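Local coordinates for protein KLLA0E08119p (Kluyveromyces lactis, PDB 3VA7) that probably carboxylates urea to urea-1-carboxylate with ATP and hydrogencarbonate, using biotin as carboxyl carrier, as part of a larger enzyme that also hydrolyses this product, at residues Lys526-Glu531 with Ser637-Pro642; Leu539-Glu544 with Leu590-Gly595. All coordinates share one frame; numbering follows the deposited sequence.

Interaction 1. Residues Lys526-Glu531 with Ser637-Pro642; sequences KSPALE and SSLPAP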
loop_
_atom_site.group_PDB
_atom_site.type_symbol
_atom_site.label_atom_id
_atom_site.label_comp_id
_atom_site.label_asym_id
_atom_site.label_seq_id
_atom_site.Cartn_x
_atom_site.Cartn_y
_atom_site.Cartn_z
ATOM N N LYS A 526 20.325 -8.694 2.721
ATOM C CA LYS A 526 19.072 -8.290 2.107
ATOM C C LYS A 526 17.807 -8.945 2.722
ATOM O O LYS A 526 16.689 -8.730 2.240
ATOM C CB LYS A 526 19.118 -8.574 0.602
ATOM C CG LYS A 526 19.709 -7.444 -0.241
ATOM C CD LYS A 526 20.298 -7.880 -1.613
ATOM C CE LYS A 526 21.171 -6.723 -2.222
ATOM N NZ LYS A 526 22.049 -7.092 -3.427
ATOM N N SER A 527 17.987 -9.756 3.762
ATOM C CA SER A 527 16.868 -10.481 4.338
ATOM C C SER A 527 15.974 -9.520 5.094
ATOM O O SER A 527 16.464 -8.579 5.728
ATOM C CB SER A 527 17.371 -11.551 5.285
ATOM O OG SER A 527 17.564 -12.755 4.598
ATOM N N PRO A 528 14.663 -9.732 5.022
ATOM C CA PRO A 528 13.842 -8.849 5.821
ATOM C C PRO A 528 13.644 -9.396 7.232
ATOM O O PRO A 528 13.667 -10.619 7.436
ATOM C CB PRO A 528 12.523 -8.839 5.063
ATOM C CG PRO A 528 12.477 -10.162 4.480
ATOM C CD PRO A 528 13.866 -10.517 4.079
ATOM N N ALA A 529 13.377 -8.477 8.158
ATOM C CA ALA A 529 13.364 -8.707 9.587
ATOM C C ALA A 529 12.256 -7.842 10.169
ATOM O O ALA A 529 11.695 -7.038 9.439
ATOM C CB ALA A 529 14.728 -8.287 10.163
ATOM N N LEU A 530 11.939 -7.972 11.459
ATOM C CA LEU A 530 10.937 -7.065 12.047
ATOM C C LEU A 530 11.555 -5.951 12.871
ATOM O O LEU A 530 12.438 -6.175 13.693
ATOM C CB LEU A 530 9.910 -7.807 12.910
ATOM C CG LEU A 530 9.107 -8.975 12.281
ATOM C CD1 LEU A 530 8.290 -9.705 13.350
ATOM C CD2 LEU A 530 8.236 -8.498 11.084
ATOM N N GLU A 531 11.100 -4.735 12.633
ATOM C CA GLU A 531 11.417 -3.629 13.497
ATOM C C GLU A 531 10.327 -3.573 14.531
ATOM O O GLU A 531 9.123 -3.423 14.177
ATOM C CB GLU A 531 11.417 -2.314 12.719
ATOM C CG GLU A 531 11.530 -1.099 13.596
ATOM C CD GLU A 531 11.928 0.113 12.799
ATOM O OE1 GLU A 531 11.060 0.991 12.572
ATOM O OE2 GLU A 531 13.108 0.205 12.384
ATOM N N SER A 637 10.622 -19.903 -3.083
ATOM C CA SER A 637 10.777 -18.508 -2.670
ATOM C C SER A 637 11.930 -17.828 -3.424
ATOM O O SER A 637 12.895 -18.482 -3.821
ATOM C CB SER A 637 11.021 -18.466 -1.147
ATOM O OG SER A 637 11.645 -17.272 -0.704
ATOM N N SER A 638 11.835 -16.517 -3.603
ATOM C CA SER A 638 12.908 -15.750 -4.223
ATOM C C SER A 638 13.791 -14.989 -3.191
ATOM O O SER A 638 14.715 -14.221 -3.569
ATOM C CB SER A 638 12.319 -14.789 -5.259
ATOM O OG SER A 638 11.806 -13.610 -4.645
ATOM N N LEU A 639 13.508 -15.194 -1.901
ATOM C CA LEU A 639 14.365 -14.674 -0.832
ATOM C C LEU A 639 15.806 -15.202 -0.879
ATOM O O LEU A 639 16.027 -16.390 -1.170
ATOM C CB LEU A 639 13.773 -15.013 0.516
ATOM C CG LEU A 639 12.628 -14.144 0.923
ATOM C CD1 LEU A 639 12.204 -14.600 2.245
ATOM C CD2 LEU A 639 13.100 -12.716 0.977
ATOM N N PRO A 640 16.799 -14.323 -0.587
ATOM C CA PRO A 640 18.185 -14.782 -0.611
ATOM C C PRO A 640 18.506 -15.692 0.598
ATOM O O PRO A 640 18.342 -15.297 1.747
ATOM C CB PRO A 640 18.971 -13.488 -0.582
ATOM C CG PRO A 640 18.124 -12.578 0.156
ATOM C CD PRO A 640 16.706 -12.936 -0.123
ATOM N N ALA A 641 18.883 -16.931 0.286
ATOM C CA ALA A 641 19.400 -17.931 1.222
ATOM C C ALA A 641 20.509 -17.380 2.132
ATOM O O ALA A 641 21.323 -16.544 1.671
ATOM C CB ALA A 641 19.945 -19.109 0.413
ATOM N N PRO A 642 20.589 -17.873 3.393
ATOM C CA PRO A 642 21.592 -17.349 4.315
ATOM C C PRO A 642 23.043 -17.612 3.863
ATOM O O PRO A 642 23.340 -18.540 3.103
ATOM C CB PRO A 642 21.273 -18.070 5.641
ATOM C CG PRO A 642 19.917 -18.708 5.460
ATOM C CD PRO A 642 19.883 -19.026 3.996
#
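Pro528 meets Leu639 obliquely in an apolar contact: the ring carbon CD of Pro528 lies 3.9 Å from CD2 of Leu639, and this one methyl branch does the touching. Leu639 reaches it because its CG stands beside the backbone N, anti to the carbonyl carbon (chi1 -78°), which carries the branch nearer the proline than the CB direction alone would suggest. One residue on, Pro640 is the most covered residue of the contact; its ring carbon CG comes to 4.1 Å from CB of Lys526. Beyond CG the lysine chain runs extended and leads away from Pro640, consistent with its aliphatic base serving the contact while its ammonium end does not. Such apolar contact carries most of this small interface, which buries 158 Å² in all.

The segments belong to the carboxyltransferase part of urea carboxylase. Lys526-Pro528 form the loop entering strand 529-533, and Ser637-Pro642 lie in the long loop between strands 626-628 and 662-669, which here packs against the residues leading into strand 529-533.

Polar groups approach without bonding across the interface: OG of Ser527 is 3.9 Å from the carbonyl O of Pro640, and the backbones stay apart, with CA of Ser527 and CA of Pro640 separated by 6.7 Å. The hydrogen bonding is local instead. Ser637 closes an ST turn, its OG accepting from the backbone N of Leu639 at 3.0 Å with an N-H...O angle of 154°; Asp597 OD1 is a second partner of that hydroxyl.

Interaction 2. Residues Leu539-Glu544 with Leu590-Gly595; sequences LLFHTE and LSIRGG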
loop_
_atom_site.group_PDB
_atom_site.type_symbol
_atom_site.label_atom_id
_atom_site.label_comp_id
_atom_site.label_asym_id
_atom_site.label_seq_id
_atom_site.Cartn_x
_atom_site.Cartn_y
_atom_site.Cartn_z
ATOM N N LEU A 539 4.566 -14.079 19.171
ATOM C CA LEU A 539 4.431 -14.824 17.947
ATOM C C LEU A 539 4.392 -16.325 18.192
ATOM O O LEU A 539 5.143 -16.830 19.001
ATOM C CB LEU A 539 5.610 -14.514 17.022
ATOM C CG LEU A 539 6.060 -13.066 16.807
ATOM C CD1 LEU A 539 7.341 -13.102 15.953
ATOM C CD2 LEU A 539 4.944 -12.221 16.160
ATOM N N LEU A 540 3.531 -17.034 17.473
ATOM C CA LEU A 540 3.505 -18.475 17.511
ATOM C C LEU A 540 4.203 -19.008 16.268
ATOM O O LEU A 540 3.908 -18.611 15.157
ATOM C CB LEU A 540 2.061 -18.986 17.590
ATOM C CG LEU A 540 1.675 -20.474 17.397
ATOM C CD1 LEU A 540 2.639 -21.414 18.114
ATOM C CD2 LEU A 540 0.235 -20.718 17.894
ATOM N N PHE A 541 5.147 -19.903 16.461
ATOM C CA PHE A 541 5.877 -20.415 15.336
ATOM C C PHE A 541 5.311 -21.765 14.929
ATOM O O PHE A 541 5.096 -22.633 15.794
ATOM C CB PHE A 541 7.352 -20.518 15.686
ATOM C CG PHE A 541 8.111 -19.260 15.457
ATOM C CD1 PHE A 541 8.874 -19.094 14.304
ATOM C CD2 PHE A 541 8.073 -18.239 16.382
ATOM C CE1 PHE A 541 9.585 -17.932 14.092
ATOM C CE2 PHE A 541 8.775 -17.059 16.171
ATOM C CZ PHE A 541 9.517 -16.897 15.039
ATOM N N HIS A 542 5.079 -21.940 13.630
ATOM C CA HIS A 542 4.390 -23.124 13.136
ATOM C C HIS A 542 5.347 -24.073 12.503
ATOM O O HIS A 542 4.976 -25.126 11.944
ATOM C CB HIS A 542 3.303 -22.728 12.151
ATOM C CG HIS A 542 2.075 -22.274 12.838
ATOM N ND1 HIS A 542 1.648 -20.965 12.814
ATOM C CD2 HIS A 542 1.223 -22.940 13.653
ATOM C CE1 HIS A 542 0.552 -20.851 13.542
ATOM N NE2 HIS A 542 0.274 -22.035 14.064
ATOM N N THR A 543 6.593 -23.671 12.587
ATOM C CA THR A 543 7.638 -24.384 11.928
ATOM C C THR A 543 8.930 -24.087 12.713
ATOM O O THR A 543 8.895 -23.354 13.704
ATOM C CB THR A 543 7.689 -23.935 10.496
ATOM O OG1 THR A 543 8.646 -24.728 9.794
ATOM C CG2 THR A 543 8.096 -22.472 10.441
ATOM N N GLU A 544 10.057 -24.638 12.294
ATOM C CA GLU A 544 11.294 -24.453 13.063
ATOM C C GLU A 544 12.260 -23.497 12.407
ATOM O O GLU A 544 12.336 -23.421 11.190
ATOM C CB GLU A 544 11.986 -25.796 13.381
ATOM C CG GLU A 544 12.462 -26.615 12.181
ATOM C CD GLU A 544 13.677 -27.515 12.513
ATOM O OE1 GLU A 544 13.725 -28.106 13.640
ATOM O OE2 GLU A 544 14.596 -27.614 11.647
ATOM N N LEU A 590 13.953 -8.155 15.205
ATOM C CA LEU A 590 13.801 -9.579 15.357
ATOM C C LEU A 590 14.057 -10.270 14.059
ATOM O O LEU A 590 13.234 -10.173 13.156
ATOM C CB LEU A 590 12.403 -9.865 15.820
ATOM C CG LEU A 590 11.988 -11.307 15.631
ATOM C CD1 LEU A 590 12.848 -12.227 16.480
ATOM C CD2 LEU A 590 10.566 -11.355 16.036
ATOM N N SER A 591 15.175 -10.969 13.945
ATOM C CA SER A 591 15.511 -11.613 12.686
ATOM C C SER A 591 15.187 -13.092 12.701
ATOM O O SER A 591 15.109 -13.686 13.751
ATOM C CB SER A 591 16.983 -11.398 12.356
ATOM O OG SER A 591 17.820 -11.873 13.391
ATOM N N ILE A 592 15.002 -13.687 11.541
ATOM C CA ILE A 592 14.577 -15.071 11.430
ATOM C C ILE A 592 15.488 -15.583 10.356
ATOM O O ILE A 592 15.607 -14.915 9.324
ATOM C CB ILE A 592 13.190 -15.224 10.788
ATOM C CG1 ILE A 592 12.114 -14.296 11.376
ATOM C CG2 ILE A 592 12.785 -16.659 10.726
ATOM C CD1 ILE A 592 12.163 -14.081 12.824
ATOM N N ARG A 593 16.168 -16.706 10.583
ATOM C CA ARG A 593 17.048 -17.267 9.560
ATOM C C ARG A 593 16.254 -17.462 8.250
ATOM O O ARG A 593 15.158 -18.009 8.270
ATOM C CB ARG A 593 17.695 -18.590 10.043
ATOM C CG ARG A 593 18.883 -19.032 9.167
ATOM C CD ARG A 593 19.363 -20.456 9.515
ATOM N NE ARG A 593 20.394 -20.983 8.624
ATOM C CZ ARG A 593 21.616 -20.454 8.464
ATOM N NH1 ARG A 593 21.963 -19.347 9.129
ATOM N NH2 ARG A 593 22.495 -21.019 7.613
ATOM N N GLY A 594 16.793 -16.965 7.139
ATOM C CA GLY A 594 16.147 -17.069 5.841
ATOM C C GLY A 594 15.243 -15.886 5.489
ATOM O O GLY A 594 14.837 -15.735 4.338
ATOM N N GLY A 595 14.902 -15.060 6.473
ATOM C CA GLY A 595 14.177 -13.830 6.229
ATOM C C GLY A 595 12.689 -14.061 6.162
ATOM O O GLY A 595 12.259 -15.202 6.192
#
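Leu539 and Phe541 face Leu590 and Ile592 in a wholly apolar, buried contact between two antiparallel beta-sheets packed face to face within the carboxyltransferase part of the enzyme. Strand 538-541 belongs to one sheet and strand 587-592 to the other. The evidence for sheet-on-sheet packing is geometric: no hydrogen bond joins the segments, even the nearest CA atoms, those of Leu539 and Leu590, are 11.0 Å apart, and all four touching residues direct their CB atoms at the opposite segment.

The leucine pair makes the closer approach. The two side chains reach toward each other tip to tip, CD1 of Leu539 lying 3.7 Å from CD2 of Leu590. Different first torsions bring these two methyls together from CB atoms already aimed across the interface: CG of Leu539 sits beside its backbone N (chi1 -46°), whereas CG of Leu590 is anti to its own N and beside the carbonyl carbon (chi1 163°). Leu577, on strand 576-582, also touches Leu590 and so extends the same apolar layer.

Two residues further along each strand, Phe541 and Ile592 meet more loosely. Ile547 of strand 545-550 touches both of these side chains, and Leu577 touches Phe541 as well, which places the ring among residues of both sheets.

Past Ile592 the second strand ends in a type II beta turn running to Gly595, closed by a bond of 2.9 Å from N of Gly595 to O of Ile592. Gly594 occupies the third turn position with positive phi (91°), as this turn type favours, and Asn523 bonds the turn through Gly594 N and Ile592 O. Within the Phe541-Ile592 pair, methyl CD1 of Ile592 lies at the ring edge, near the ring plane, 4.5 Å from CZ of Phe541.

How the interactions relate
From the N terminus the chain first passes Lys526-Glu531, then Leu539-Glu544, Leu590-Gly595 and finally Ser637-Pro642. Interaction 2 spans 45 intervening residues and lies wholly within the 105-residue excursion that interaction 1 closes, so the two nest without crossing. Interaction 2 joins two sheets face to face; interaction 1 brings the later loop back against the loop that leads into strand 529-533. That strand neighbours 587-592 in one sheet, a pairing supported by the probable hydrogen bond between Leu530 O and Leu590 N at 2.9 Å. The returning loop also packs on the turn, with Leu639 CD1 3.5 Å from Gly594 O. The centres of interaction 1 and interaction 2 are about 11 Å apart.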